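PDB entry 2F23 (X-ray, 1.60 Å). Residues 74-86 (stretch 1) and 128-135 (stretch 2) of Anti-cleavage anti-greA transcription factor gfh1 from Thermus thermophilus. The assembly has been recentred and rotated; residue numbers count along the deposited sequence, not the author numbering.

Stretch 1 (74-86) ILEEGSGEVIGLG
Stretch 2 128-135: ALLGHRVG

Stretch 2 leaves a helix at Leu129 and makes a type II turn from Leu129 to His132, closed by His132 N to Leu129 O (3.1 Å); Leu130 (phi/psi -50/131) and Gly131 (83/2) hold its corner positions, the latter at angles that call for glycine. The extended Val82-Ile83 segment of stretch 1 runs antiparallel to Gly131-Arg133, with Val82 CA 5.0 Å from Arg133 CA and Ile83 CA 5.1 Å from Gly131 CA. Ile83 satisfies both of its backbone polar groups here: Ile83 N donates to His132 O (3.0 Å, 170°) and Ile83 O accepts from Gly131 N (2.9 Å, 176°). These nearly straight bonds fix the register, and each oxygen also receives a CA-H contact, Val82 CA to His132 O and Leu130 CA to Ile83 O, both 3.6 Å. Ile83 (m, t) points toward stretch 2, its CG2 4.1 Å from Leu129 CB, filling buried apolar space. Leu130 (m, t) starts away, yet its CD2 returns to 3.9 Å from Gly84 CA.

Arg133 (m, t, t, chi4 -85°) reaches back across the Gly78-Val82 loop. Its guanidinium lies between Val82 CB on one face and Gly78 CA on the other, while NH1 donates in plane to Ser79 O (3.1 Å, 143°), so a charged group serves a loop carbonyl; Gly80 O lies 3.1 Å from the same NH1. Gly78 and Gly80 both have positive phi.

Beyond Arg133, water takes over from direct backbone pairing. Water 1 accepts from Val134 N (2.9 Å) and lies within donating reach of Ser79 O (3.0 Å) and Glu81 O (2.7 Å). Water 2 receives no proton from Ser79 OG but donates to it (2.8 Å; Ser79 chi1 p), with Val134 O also 2.8 Å from the water. Leu75 (m, t) closes this end, its CD1 4.2 Å from Val134 CG1.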

# COMPACT_ATOMS: atom_id res chain seq x y z
N ILE A 74 12.42 -4.24 11.73
CA ILE A 74 13.04 -4.74 10.51
C ILE A 74 13.46 -6.18 10.68
O ILE A 74 14.30 -6.51 11.53
CB ILE A 74 14.27 -3.90 10.12
CG1 ILE A 74 13.86 -2.44 9.93
CG2 ILE A 74 14.89 -4.45 8.84
CD1 ILE A 74 12.79 -2.23 8.88
N LEU A 75 12.88 -7.05 9.87
CA LEU A 75 13.17 -8.47 9.94
C LEU A 75 14.46 -8.82 9.24
O LEU A 75 14.96 -8.09 8.37
CB LEU A 75 12.03 -9.28 9.32
CG LEU A 75 10.67 -9.11 10.01
CD1 LEU A 75 9.62 -9.91 9.26
CD2 LEU A 75 10.76 -9.57 11.46
N GLU A 76 15.02 -9.95 9.64
CA GLU A 76 16.24 -10.46 9.07
C GLU A 76 15.89 -11.01 7.69
O GLU A 76 14.78 -11.50 7.47
CB GLU A 76 16.76 -11.56 10.00
CG GLU A 76 18.04 -12.21 9.59
CD GLU A 76 18.49 -13.22 10.62
OE1 GLU A 76 19.38 -14.02 10.30
OE2 GLU A 76 17.95 -13.20 11.75
N GLU A 77 16.82 -10.92 6.75
CA GLU A 77 16.57 -11.42 5.40
C GLU A 77 16.28 -12.92 5.43
O GLU A 77 16.64 -13.60 6.38
CB GLU A 77 17.77 -11.14 4.50
CG GLU A 77 17.40 -10.64 3.13
CD GLU A 77 16.79 -9.25 3.18
OE1 GLU A 77 17.54 -8.28 3.40
OE2 GLU A 77 15.55 -9.14 3.02
N GLY A 78 15.63 -13.41 4.38
CA GLY A 78 15.31 -14.82 4.27
C GLY A 78 14.66 -15.49 5.47
O GLY A 78 14.90 -16.67 5.74
N SER A 79 13.82 -14.75 6.19
CA SER A 79 13.15 -15.28 7.37
C SER A 79 11.74 -15.78 7.08
O SER A 79 11.09 -15.35 6.13
CB SER A 79 13.10 -14.23 8.47
OG SER A 79 12.37 -13.09 8.06
N GLY A 80 11.27 -16.70 7.93
CA GLY A 80 9.93 -17.24 7.78
C GLY A 80 9.66 -18.00 6.49
O GLY A 80 10.58 -18.52 5.86
N GLU A 81 8.39 -18.06 6.12
CA GLU A 81 7.97 -18.75 4.91
C GLU A 81 8.11 -17.85 3.69
O GLU A 81 8.28 -16.64 3.81
CB GLU A 81 6.52 -19.23 5.05
CG GLU A 81 6.33 -20.39 6.03
CD GLU A 81 4.91 -20.92 6.07
OE1 GLU A 81 4.30 -21.08 4.99
OE2 GLU A 81 4.40 -21.18 7.18
N VAL A 82 8.04 -18.46 2.51
CA VAL A 82 8.13 -17.71 1.27
C VAL A 82 6.92 -18.10 0.43
O VAL A 82 6.53 -19.27 0.38
CB VAL A 82 9.45 -18.01 0.51
CG1 VAL A 82 9.56 -19.48 0.21
CG2 VAL A 82 9.52 -17.18 -0.77
N ILE A 83 6.30 -17.11 -0.21
CA ILE A 83 5.11 -17.33 -1.01
C ILE A 83 5.30 -18.15 -2.27
O ILE A 83 6.08 -17.80 -3.15
CB ILE A 83 4.46 -15.98 -1.41
CG1 ILE A 83 4.14 -15.18 -0.15
CG2 ILE A 83 3.20 -16.23 -2.23
CD1 ILE A 83 3.76 -13.75 -0.42
N GLY A 84 4.55 -19.25 -2.36
CA GLY A 84 4.61 -20.12 -3.52
C GLY A 84 3.25 -20.72 -3.79
O GLY A 84 2.26 -20.35 -3.16
N LEU A 85 3.20 -21.65 -4.72
CA LEU A 85 1.95 -22.31 -5.06
C LEU A 85 1.39 -22.94 -3.78
O LEU A 85 2.11 -23.64 -3.06
CB LEU A 85 2.23 -23.38 -6.12
CG LEU A 85 1.09 -24.03 -6.90
CD1 LEU A 85 0.21 -22.98 -7.54
CD2 LEU A 85 1.71 -24.94 -7.96
N GLY A 86 0.13 -22.65 -3.47
CA GLY A 86 -0.49 -23.21 -2.28
C GLY A 86 -0.46 -22.32 -1.05
O GLY A 86 -1.18 -22.57 -0.07
N ALA A 128 3.41 -11.42 -8.94
CA ALA A 128 3.96 -10.36 -8.09
C ALA A 128 4.15 -10.83 -6.65
O ALA A 128 4.97 -10.27 -5.92
CB ALA A 128 3.03 -9.15 -8.13
N LEU A 129 3.40 -11.85 -6.25
CA LEU A 129 3.48 -12.39 -4.89
C LEU A 129 4.54 -13.47 -4.73
O LEU A 129 5.20 -13.58 -3.70
CB LEU A 129 2.11 -12.97 -4.49
CG LEU A 129 1.00 -11.97 -4.16
CD1 LEU A 129 -0.35 -12.68 -4.20
CD2 LEU A 129 1.26 -11.35 -2.80
N LEU A 130 4.73 -14.28 -5.77
CA LEU A 130 5.71 -15.36 -5.73
C LEU A 130 7.09 -14.94 -5.25
O LEU A 130 7.66 -13.95 -5.73
CB LEU A 130 5.84 -16.01 -7.10
CG LEU A 130 4.63 -16.75 -7.67
CD1 LEU A 130 4.96 -17.29 -9.06
CD2 LEU A 130 4.25 -17.90 -6.74
N GLY A 131 7.63 -15.70 -4.30
CA GLY A 131 8.96 -15.44 -3.79
C GLY A 131 9.11 -14.38 -2.72
O GLY A 131 10.23 -14.10 -2.29
N HIS A 132 8.00 -13.79 -2.29
CA HIS A 132 8.07 -12.75 -1.28
C HIS A 132 7.83 -13.28 0.12
O HIS A 132 7.32 -14.38 0.30
CB HIS A 132 7.12 -11.61 -1.63
CG HIS A 132 7.59 -10.80 -2.79
ND1 HIS A 132 8.70 -9.99 -2.72
CD2 HIS A 132 7.16 -10.74 -4.08
CE1 HIS A 132 8.93 -9.46 -3.91
NE2 HIS A 132 8.01 -9.90 -4.75
N ARG A 133 8.22 -12.48 1.11
CA ARG A 133 8.12 -12.88 2.51
C ARG A 133 7.37 -11.87 3.37
O ARG A 133 7.05 -10.78 2.92
CB ARG A 133 9.53 -13.07 3.08
CG ARG A 133 10.33 -14.15 2.37
CD ARG A 133 11.77 -14.17 2.85
NE ARG A 133 12.54 -15.22 2.18
CZ ARG A 133 12.58 -16.49 2.57
NH1 ARG A 133 11.90 -16.90 3.63
NH2 ARG A 133 13.30 -17.37 1.88
N VAL A 134 7.10 -12.27 4.61
CA VAL A 134 6.42 -11.39 5.55
C VAL A 134 7.27 -10.13 5.71
O VAL A 134 8.49 -10.22 5.88
CB VAL A 134 6.26 -12.08 6.92
CG1 VAL A 134 5.77 -11.10 7.97
CG2 VAL A 134 5.28 -13.24 6.80
N GLY A 135 6.64 -8.97 5.62
CA GLY A 135 7.38 -7.73 5.76
C GLY A 135 7.59 -7.03 4.44
O GLY A 135 7.90 -5.84 4.41
O HOH W 1 8.16 -14.73 5.71
O HOH W 2 10.08 -12.38 6.60